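Local coordinates for cell wall surface anchor family protein (Streptococcus agalactiae serogroup V, PDB 3TXA), which forms the adhesive tip pilin of pili on the surface of Group B Streptococcus and probably helps the bacterium attach to its host, at residues D550-M555 / Q609-N614; I556-K561 / L626-R631; H267-L272 / R287-A292. All coordinates share one frame; numbering follows the deposited sequence.

How the contacts relate
Contacts 1 and 2 lie in the same Ig-like domain, with centres about 10 Å apart. Their segments alternate along the chain and belong to two facing sheets. They touch directly: Gln609 OE1 accepts a probable hydrogen bond from Phe558 N at 2.9 Å, and Asp550 OD2 and Tyr628 OH are 2.7 Å apart in a weak one. Contact 3 belongs to the von Willebrand factor A-type domain, its centre about 54 Å from that of contact 1 and 55 Å from that of contact 2. It binds cadmium through His267, and the Glu291 side chain lies about 12 Å from the bound magnesium ion. Contacts 1 and 2 lie away from the magnesium site, although Lys561 of contact 2 belongs to a lithium site.

Contact 1: residues D550-M555 / Q609-N614; sequences DPMGEM and QTIKIN
Asp550 places CG opposite its backbone N (chi1 -178°), which lays the carboxylate along the side chain of Ile611, and the two side chains point the same way. Ile611 has CG1 anti to the backbone N (chi1 -175°), which turns CG2 to Asp550: Ile611 CG2 lies 3.5 Å from Asp550 CB. The setting is the antiparallel pairing of strands 543-551 and 610-618 in the Ig-like domain. Asp550 and Ile611 form a hydrogen-bonded pair. Asp550 N gives a bond to Ile611 O (3.0 Å), and Ile611 N returns one to Asp550 O (2.9 Å). Pro551 and Thr610 follow as the non-hydrogen-bonded pair, and the proline ring runs beside the threonine side chain. Thr610 OG1 bonds to Ser608 OG. Beyond the last bridge, Met552 N still reaches Gln609 O, 2.8 Å away. Gln609 has positive phi and forms a G1 beta bulge with Thr610 against strand 601-605. The Met552 side chain crosses that of Gln609 at about a right angle. Its chain bends back on the side of the sheet that carries Ile611, and Met552 CE ends 4.1 Å from Ile611 CG2.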
loop_
_atom_site.group_PDB
_atom_site.type_symbol
_atom_site.label_atom_id
_atom_site.label_comp_id
_atom_site.label_asym_id
_atom_site.label_seq_id
_atom_site.Cartn_x
_atom_site.Cartn_y
_atom_site.Cartn_z
ATOM N N ASP A 550 7.520 -36.488 15.073
ATOM C CA ASP A 550 8.146 -37.231 13.998
ATOM C C ASP A 550 8.602 -38.586 14.518
ATOM O O ASP A 550 9.741 -38.733 14.936
ATOM C CB ASP A 550 9.301 -36.425 13.430
ATOM C CG ASP A 550 9.985 -37.111 12.283
ATOM O OD1 ASP A 550 9.566 -38.224 11.895
ATOM O OD2 ASP A 550 10.965 -36.533 11.761
ATOM N N PRO A 551 7.702 -39.579 14.524
ATOM C CA PRO A 551 8.069 -40.895 15.020
ATOM C C PRO A 551 8.692 -41.744 13.918
ATOM O O PRO A 551 8.241 -41.694 12.778
ATOM C CB PRO A 551 6.725 -41.500 15.439
ATOM C CG PRO A 551 5.689 -40.518 15.069
ATOM C CD PRO A 551 6.278 -39.500 14.188
ATOM N N MET A 552 9.704 -42.532 14.248
ATOM C CA MET A 552 10.331 -43.372 13.250
ATOM C C MET A 552 9.395 -44.517 12.836
ATOM O O MET A 552 8.660 -45.081 13.667
ATOM C CB MET A 552 11.669 -43.906 13.770
ATOM C CG MET A 552 12.709 -42.829 14.189
ATOM S SD MET A 552 13.225 -41.714 12.873
ATOM C CE MET A 552 12.165 -40.300 13.166
ATOM N N GLY A 553 9.428 -44.842 11.546
ATOM C CA GLY A 553 8.660 -45.966 11.000
ATOM C C GLY A 553 9.159 -47.315 11.496
ATOM O O GLY A 553 10.300 -47.424 11.976
ATOM N N GLU A 554 8.319 -48.345 11.388
ATOM C CA GLU A 554 8.613 -49.632 12.034
ATOM C C GLU A 554 9.984 -50.238 11.717
ATOM O O GLU A 554 10.644 -50.785 12.595
ATOM C CB GLU A 554 7.491 -50.656 11.802
ATOM C CG GLU A 554 6.317 -50.506 12.787
ATOM C CD GLU A 554 6.773 -50.112 14.213
ATOM O OE1 GLU A 554 7.721 -50.743 14.755
ATOM O OE2 GLU A 554 6.182 -49.166 14.793
ATOM N N MET A 555 10.423 -50.117 10.472
ATOM C CA MET A 555 11.718 -50.677 10.117
ATOM C C MET A 555 12.843 -49.647 10.158
ATOM O O MET A 555 13.872 -49.812 9.495
ATOM C CB MET A 555 11.672 -51.379 8.758
ATOM C CG MET A 555 12.628 -52.559 8.697
ATOM S SD MET A 555 12.005 -54.123 9.382
ATOM C CE MET A 555 12.265 -54.026 11.175
ATOM N N GLN A 609 10.874 -43.900 19.593
ATOM C CA GLN A 609 11.788 -43.380 18.605
ATOM C C GLN A 609 11.174 -42.153 17.924
ATOM O O GLN A 609 11.022 -42.124 16.707
ATOM C CB GLN A 609 12.126 -44.468 17.575
ATOM C CG GLN A 609 13.265 -45.406 17.980
ATOM C CD GLN A 609 13.816 -46.202 16.791
ATOM O OE1 GLN A 609 14.919 -45.921 16.302
ATOM N NE2 GLN A 609 13.042 -47.197 16.318
ATOM N N THR A 610 10.808 -41.142 18.696
ATOM C CA THR A 610 10.115 -39.991 18.124
ATOM C C THR A 610 10.882 -38.734 18.401
ATOM O O THR A 610 11.203 -38.448 19.550
ATOM C CB THR A 610 8.688 -39.845 18.701
ATOM O OG1 THR A 610 7.929 -41.019 18.373
ATOM C CG2 THR A 610 7.988 -38.603 18.166
ATOM N N ILE A 611 11.173 -37.987 17.346
ATOM C CA ILE A 611 11.873 -36.726 17.480
ATOM C C ILE A 611 10.840 -35.611 17.438
ATOM O O ILE A 611 9.930 -35.655 16.621
ATOM C CB ILE A 611 12.980 -36.576 16.399
ATOM C CG1 ILE A 611 13.794 -35.309 16.628
ATOM C CG2 ILE A 611 12.423 -36.627 14.975
ATOM C CD1 ILE A 611 15.179 -35.364 16.003
ATOM N N LYS A 612 10.957 -34.622 18.317
ATOM C CA LYS A 612 9.942 -33.586 18.385
ATOM C C LYS A 612 10.514 -32.187 18.403
ATOM O O LYS A 612 11.513 -31.920 19.095
ATOM C CB LYS A 612 9.101 -33.764 19.645
ATOM C CG LYS A 612 8.509 -35.162 19.809
ATOM C CD LYS A 612 7.839 -35.358 21.175
ATOM C CE LYS A 612 6.413 -34.771 21.169
ATOM N NZ LYS A 612 6.415 -33.268 21.006
ATOM N N ILE A 613 9.863 -31.282 17.667
ATOM C CA ILE A 613 10.173 -29.861 17.780
ATOM C C ILE A 613 9.062 -29.216 18.599
ATOM O O ILE A 613 7.872 -29.383 18.280
ATOM C CB ILE A 613 10.265 -29.146 16.401
ATOM C CG1 ILE A 613 11.175 -29.906 15.430
ATOM C CG2 ILE A 613 10.735 -27.707 16.591
ATOM C CD1 ILE A 613 11.190 -29.372 14.030
ATOM N N ASN A 614 9.443 -28.472 19.631
ATOM C CA ASN A 614 8.491 -27.864 20.534
ATOM C C ASN A 614 8.617 -26.371 20.546
ATOM O O ASN A 614 9.735 -25.850 20.555
ATOM C CB ASN A 614 8.766 -28.330 21.962
ATOM C CG ASN A 614 8.849 -29.818 22.077
ATOM O OD1 ASN A 614 7.855 -30.525 21.854
ATOM N ND2 ASN A 614 10.054 -30.325 22.410
#

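Contact 2: residues I556-K561 / L626-R631; sequences IEFQLK and LTYDVR
Glu557 and Arg631 face each other as an antiparallel hydrogen-bonded pair. The backbone bonds come first. Glu557 N reaches Arg631 O at 2.8 Å, and Arg631 N reaches Glu557 O at 2.9 Å. One step on, Phe558 and Val630 form the non-hydrogen-bonded pair. Gln559 N then bonds to Asp629 O at 2.9 Å.

The charged and amide groups gather beside Glu557 and Arg631. Glu557 OE1 lies 3.1 Å from Arg631 NH2, over a face of the guanidinium. The two planes are 72° apart and no N-H points at the oxygen, so this salt bridge rests on charge alone. The other oxygen has a directed bond: Gln559 NE2 donates to Glu557 OE2 at 2.8 Å. Gln559 is bent at chi2 (-62°), which folds its amide back over Arg631 CB. The carboxylate is thus held by a charge and an amide together. Nearby, Asp629 forms a salt bridge with Lys155.

Aromatic and apolar contacts fill the side of Phe558 and Val630. The Phe558 and Tyr628 rings are near parallel, at 23°, but slid apart with centroids 5.4 Å from each other. They barely overlap. Asp629 O lies over one face of the Phe558 ring, toward its rim. Ile556 CG2 packs on Val630 CB at 3.7 Å, and Met552 touches both Val630 and Tyr628.

Strand 623-632 is an inner strand of its sheet. Strand 153-168 lines one edge, while strands 571-575 and 556-558 share the other. This two-sided antiparallel pairing belongs to the beta-sandwich of the Ig-like domain.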
loop_
_atom_site.group_PDB
_atom_site.type_symbol
_atom_site.label_atom_id
_atom_site.label_comp_id
_atom_site.label_asym_id
_atom_site.label_seq_id
_atom_site.Cartn_x
_atom_site.Cartn_y
_atom_site.Cartn_z
ATOM N N ILE A 556 12.651 -48.582 10.938
ATOM C CA ILE A 556 13.604 -47.476 10.919
ATOM C C ILE A 556 14.262 -47.270 12.264
ATOM O O ILE A 556 13.608 -47.353 13.314
ATOM C CB ILE A 556 12.982 -46.168 10.419
ATOM C CG1 ILE A 556 12.270 -46.384 9.080
ATOM C CG2 ILE A 556 14.060 -45.110 10.266
ATOM C CD1 ILE A 556 13.188 -46.526 7.914
ATOM N N GLU A 557 15.572 -47.030 12.189
ATOM C CA GLU A 557 16.431 -46.811 13.333
ATOM C C GLU A 557 16.897 -45.359 13.252
ATOM O O GLU A 557 17.502 -44.949 12.260
ATOM C CB GLU A 557 17.619 -47.783 13.264
ATOM C CG GLU A 557 18.630 -47.791 14.446
ATOM C CD GLU A 557 19.880 -48.668 14.153
ATOM O OE1 GLU A 557 19.733 -49.896 13.993
ATOM O OE2 GLU A 557 21.012 -48.134 14.066
ATOM N N PHE A 558 16.578 -44.570 14.274
ATOM C CA PHE A 558 17.098 -43.227 14.357
ATOM C C PHE A 558 18.583 -43.404 14.618
ATOM O O PHE A 558 18.962 -44.291 15.377
ATOM C CB PHE A 558 16.414 -42.455 15.479
ATOM C CG PHE A 558 16.809 -40.995 15.554
ATOM C CD1 PHE A 558 16.131 -40.045 14.829
ATOM C CD2 PHE A 558 17.853 -40.573 16.384
ATOM C CE1 PHE A 558 16.510 -38.715 14.915
ATOM C CE2 PHE A 558 18.230 -39.249 16.455
ATOM C CZ PHE A 558 17.566 -38.328 15.723
ATOM N N GLN A 559 19.426 -42.598 13.978
ATOM C CA GLN A 559 20.876 -42.727 14.187
ATOM C C GLN A 559 21.348 -41.898 15.332
ATOM O O GLN A 559 21.115 -40.708 15.379
ATOM C CB GLN A 559 21.693 -42.433 12.921
ATOM C CG GLN A 559 21.475 -43.473 11.825
ATOM C CD GLN A 559 21.912 -44.874 12.252
ATOM O OE1 GLN A 559 23.103 -45.227 12.157
ATOM N NE2 GLN A 559 20.953 -45.683 12.720
ATOM N N LEU A 560 22.002 -42.553 16.264
ATOM C CA LEU A 560 22.620 -41.873 17.366
ATOM C C LEU A 560 24.128 -42.001 17.173
ATOM O O LEU A 560 24.618 -43.073 16.832
ATOM C CB LEU A 560 22.170 -42.494 18.691
ATOM C CG LEU A 560 20.664 -42.585 18.955
ATOM C CD1 LEU A 560 20.343 -43.487 20.130
ATOM C CD2 LEU A 560 20.138 -41.223 19.234
ATOM N N LYS A 561 24.869 -40.922 17.388
ATOM C CA LYS A 561 26.300 -40.928 17.103
ATOM C C LYS A 561 27.064 -41.928 17.970
ATOM O O LYS A 561 28.074 -42.444 17.526
ATOM C CB LYS A 561 26.903 -39.512 17.194
ATOM C CG LYS A 561 26.910 -38.766 15.873
ATOM C CD LYS A 561 27.443 -37.352 15.998
ATOM C CE LYS A 561 28.951 -37.296 16.496
ATOM N NZ LYS A 561 29.506 -35.886 16.594
ATOM N N LEU A 626 14.906 -28.962 10.022
ATOM C CA LEU A 626 15.426 -30.009 10.895
ATOM C C LEU A 626 16.028 -31.070 10.017
ATOM O O LEU A 626 15.338 -31.577 9.118
ATOM C CB LEU A 626 14.320 -30.650 11.737
ATOM C CG LEU A 626 14.766 -31.784 12.658
ATOM C CD1 LEU A 626 15.491 -31.244 13.862
ATOM C CD2 LEU A 626 13.606 -32.623 13.095
ATOM N N THR A 627 17.305 -31.394 10.248
ATOM C CA THR A 627 17.914 -32.593 9.647
ATOM C C THR A 627 18.361 -33.554 10.744
ATOM O O THR A 627 18.817 -33.121 11.832
ATOM C CB THR A 627 19.125 -32.274 8.682
ATOM O OG1 THR A 627 20.198 -31.688 9.420
ATOM C CG2 THR A 627 18.753 -31.297 7.612
ATOM N N TYR A 628 18.237 -34.844 10.442
ATOM C CA TYR A 628 18.747 -35.912 11.288
ATOM C C TYR A 628 19.117 -37.138 10.447
ATOM O O TYR A 628 18.854 -37.140 9.255
ATOM C CB TYR A 628 17.718 -36.265 12.336
ATOM C CG TYR A 628 16.402 -36.758 11.792
ATOM C CD1 TYR A 628 16.160 -38.109 11.619
ATOM C CD2 TYR A 628 15.384 -35.873 11.487
ATOM C CE1 TYR A 628 14.935 -38.563 11.148
ATOM C CE2 TYR A 628 14.168 -36.307 11.022
ATOM C CZ TYR A 628 13.940 -37.654 10.852
ATOM O OH TYR A 628 12.722 -38.085 10.373
ATOM N N ASP A 629 19.718 -38.172 11.041
ATOM C CA ASP A 629 20.082 -39.381 10.274
ATOM C C ASP A 629 19.270 -40.639 10.644
ATOM O O ASP A 629 18.868 -40.818 11.804
ATOM C CB ASP A 629 21.585 -39.653 10.366
ATOM C CG ASP A 629 22.430 -38.536 9.737
ATOM O OD1 ASP A 629 22.023 -37.992 8.685
ATOM O OD2 ASP A 629 23.507 -38.190 10.288
ATOM N N VAL A 630 19.013 -41.497 9.653
ATOM C CA VAL A 630 18.302 -42.762 9.882
ATOM C C VAL A 630 18.985 -43.935 9.177
ATOM O O VAL A 630 19.757 -43.751 8.241
ATOM C CB VAL A 630 16.812 -42.704 9.439
ATOM C CG1 VAL A 630 16.016 -41.766 10.308
ATOM C CG2 VAL A 630 16.695 -42.262 8.010
ATOM N N ARG A 631 18.688 -45.140 9.642
ATOM C CA ARG A 631 19.168 -46.369 9.021
ATOM C C ARG A 631 18.020 -47.367 8.979
ATOM O O ARG A 631 17.222 -47.457 9.924
ATOM C CB ARG A 631 20.320 -46.981 9.830
ATOM C CG ARG A 631 21.358 -47.766 9.011
ATOM C CD ARG A 631 22.005 -48.865 9.832
ATOM N NE ARG A 631 21.087 -50.004 9.961
ATOM C CZ ARG A 631 21.067 -50.873 10.976
ATOM N NH1 ARG A 631 20.177 -51.868 10.986
ATOM N NH2 ARG A 631 21.923 -50.749 11.985
#

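Contact 3: residues H267-L272 / R287-A292; sequences HNYSYL and RIPKEA. With CD (cadmium ion), chain F.
Tyr269 and Arg287 join two loop segments of the von Willebrand factor A-type domain in a mixed contact of ring packing and polar bonds. One segment leads into the short strand 271-272. The other follows helix 278-286. Both lie against the edge strand 219-225 of the parallel sheet: Tyr271 makes a backbone bond with Leu222, and Pro289 touches Thr224.

The Tyr269 ring is held between two residues. Pro289 CB sits over the centre of one face, 3.5 Å from the ring centroid and 4° off the normal, a clear CH-pi contact. His267 CB covers the opposite face, nearer the rim.

Arg287 runs extended from CG to NE, alongside the turn at Asn268, and brings its guanidinium to Ser270. Arg287 NH1 donates to Ser270 O at 2.8 Å. The bond is somewhat bent (155° at the hydrogen) and lies in the carbonyl plane and close to the guanidinium plane. The side-chain amide of Asn268 lies over one guanidinium face, its plane turned 34° from it. The Ser270 hydroxyl faces elsewhere and bonds to Phe230 O and Thr224 N.

The phenol end is linked through water. One water lies 2.5 Å from Tyr269 OH and donates to Glu291 O at 2.8 Å. A second water joins Tyr269 OH to Lys290 N by a weak bond.

Cadmium is bound by His267 NE2 at 2.2 Å, two waters and Glu293. Since His267 opens one segment and Glu293 follows the other, in this crystal the cadmium ion probably links the two loops, adding to the ring packing and the Arg287-Ser270 bond.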
loop_
_atom_site.group_PDB
_atom_site.type_symbol
_atom_site.label_atom_id
_atom_site.label_comp_id
_atom_site.label_asym_id
_atom_site.label_seq_id
_atom_site.Cartn_x
_atom_site.Cartn_y
_atom_site.Cartn_z
ATOM N N HIS A 267 0.041 10.357 -16.630
ATOM C CA HIS A 267 0.499 9.029 -16.325
ATOM C C HIS A 267 -0.672 8.184 -15.689
ATOM O O HIS A 267 -1.497 8.705 -14.923
ATOM C CB HIS A 267 1.689 9.108 -15.389
ATOM C CG HIS A 267 2.920 9.703 -16.007
ATOM N ND1 HIS A 267 3.419 9.290 -17.227
ATOM C CD2 HIS A 267 3.789 10.646 -15.545
ATOM C CE1 HIS A 267 4.527 9.969 -17.493
ATOM N NE2 HIS A 267 4.776 10.793 -16.494
ATOM N N ASN A 268 -0.746 6.895 -16.002
ATOM C CA ASN A 268 -1.672 6.060 -15.309
ATOM C C ASN A 268 -1.143 5.653 -13.949
ATOM O O ASN A 268 -0.524 4.620 -13.823
ATOM C CB ASN A 268 -2.027 4.830 -16.131
ATOM C CG ASN A 268 -3.281 4.167 -15.627
ATOM O OD1 ASN A 268 -3.846 4.606 -14.637
ATOM N ND2 ASN A 268 -3.727 3.120 -16.292
ATOM N N TYR A 269 -1.393 6.461 -12.926
ATOM C CA TYR A 269 -0.934 6.160 -11.580
ATOM C C TYR A 269 -2.094 5.829 -10.654
ATOM O O TYR A 269 -2.003 5.996 -9.421
ATOM C CB TYR A 269 -0.191 7.346 -10.966
ATOM C CG TYR A 269 1.178 7.687 -11.531
ATOM C CD1 TYR A 269 2.082 6.689 -11.901
ATOM C CD2 TYR A 269 1.581 9.028 -11.652
ATOM C CE1 TYR A 269 3.339 7.018 -12.408
ATOM C CE2 TYR A 269 2.817 9.355 -12.134
ATOM C CZ TYR A 269 3.692 8.347 -12.514
ATOM O OH TYR A 269 4.936 8.684 -12.990
ATOM N N SER A 270 -3.192 5.371 -11.232
ATOM C CA SER A 270 -4.376 5.074 -10.431
ATOM C C SER A 270 -4.917 3.688 -10.742
ATOM O O SER A 270 -4.715 3.155 -11.874
ATOM C CB SER A 270 -5.451 6.119 -10.680
ATOM O OG SER A 270 -5.066 7.353 -10.116
ATOM N N TYR A 271 -5.587 3.096 -9.751
ATOM C CA TYR A 271 -6.345 1.879 -10.007
ATOM C C TYR A 271 -7.689 2.114 -9.303
ATOM O O TYR A 271 -7.754 2.180 -8.063
ATOM C CB TYR A 271 -5.600 0.624 -9.499
ATOM C CG TYR A 271 -6.186 -0.627 -10.033
ATOM C CD1 TYR A 271 -5.659 -1.231 -11.168
ATOM C CD2 TYR A 271 -7.332 -1.176 -9.465
ATOM C CE1 TYR A 271 -6.230 -2.368 -11.712
ATOM C CE2 TYR A 271 -7.926 -2.339 -10.010
ATOM C CZ TYR A 271 -7.360 -2.931 -11.134
ATOM O OH TYR A 271 -7.929 -4.073 -11.683
ATOM N N LEU A 272 -8.739 2.276 -10.109
ATOM C CA LEU A 272 -9.977 2.942 -9.674
ATOM C C LEU A 272 -11.172 2.005 -9.383
ATOM O O LEU A 272 -12.262 2.480 -9.065
ATOM C CB LEU A 272 -10.388 4.019 -10.681
ATOM C CG LEU A 272 -9.474 5.235 -10.825
ATOM C CD1 LEU A 272 -9.953 6.168 -11.937
ATOM C CD2 LEU A 272 -9.260 5.991 -9.495
ATOM N N ARG A 287 1.436 0.800 -10.583
ATOM C CA ARG A 287 0.993 2.132 -10.956
ATOM C C ARG A 287 1.274 3.124 -9.862
ATOM O O ARG A 287 1.012 4.304 -10.011
ATOM C CB ARG A 287 -0.463 2.145 -11.369
ATOM C CG ARG A 287 -0.825 1.085 -12.433
ATOM C CD ARG A 287 -2.088 1.517 -13.141
ATOM N NE ARG A 287 -2.521 0.627 -14.201
ATOM C CZ ARG A 287 -3.813 0.416 -14.478
ATOM N NH1 ARG A 287 -4.761 1.037 -13.763
ATOM N NH2 ARG A 287 -4.183 -0.403 -15.461
ATOM N N ILE A 288 1.864 2.683 -8.766
ATOM C CA ILE A 288 2.126 3.651 -7.730
ATOM C C ILE A 288 3.326 4.485 -8.151
ATOM O O ILE A 288 4.433 3.921 -8.293
ATOM C CB ILE A 288 2.478 2.991 -6.416
ATOM C CG1 ILE A 288 1.362 2.066 -5.931
ATOM C CG2 ILE A 288 2.810 4.053 -5.385
ATOM C CD1 ILE A 288 1.788 1.228 -4.679
ATOM N N PRO A 289 3.141 5.831 -8.319
ATOM C CA PRO A 289 4.228 6.724 -8.765
ATOM C C PRO A 289 5.406 6.669 -7.818
ATOM O O PRO A 289 5.218 6.590 -6.603
ATOM C CB PRO A 289 3.598 8.123 -8.671
ATOM C CG PRO A 289 2.560 7.988 -7.617
ATOM C CD PRO A 289 1.984 6.613 -7.844
ATOM N N LYS A 290 6.613 6.710 -8.370
ATOM C CA LYS A 290 7.825 6.725 -7.559
ATOM C C LYS A 290 8.584 8.048 -7.736
ATOM O O LYS A 290 9.640 8.250 -7.147
ATOM C CB LYS A 290 8.694 5.529 -7.935
ATOM C CG LYS A 290 8.085 4.192 -7.609
ATOM C CD LYS A 290 7.791 4.120 -6.116
ATOM C CE LYS A 290 7.021 2.858 -5.774
ATOM N NZ LYS A 290 7.645 1.625 -6.313
ATOM N N GLU A 291 8.025 8.953 -8.529
ATOM C CA GLU A 291 8.637 10.224 -8.775
ATOM C C GLU A 291 7.560 11.212 -9.224
ATOM O O GLU A 291 6.494 10.814 -9.671
ATOM C CB GLU A 291 9.699 10.049 -9.887
ATOM C CG GLU A 291 10.466 11.374 -10.330
ATOM C CD GLU A 291 11.372 12.016 -9.244
ATOM O OE1 GLU A 291 12.614 11.830 -9.307
ATOM O OE2 GLU A 291 10.858 12.715 -8.339
ATOM N N ALA A 292 7.834 12.502 -9.125
ATOM C CA ALA A 292 6.927 13.481 -9.710
ATOM C C ALA A 292 7.627 14.215 -10.852
ATOM O O ALA A 292 8.783 13.937 -11.124
ATOM C CB ALA A 292 6.424 14.432 -8.657
HETATM CD CD CD F . 6.380 12.351 -16.479
HETATM O O HOH W 1 5.696 11.009 -12.375
HETATM O O HOH W 2 6.684 7.279 -11.697
HETATM O O HOH W 3 7.431 11.796 -14.675
HETATM O O HOH W 4 5.608 12.479 -18.373
#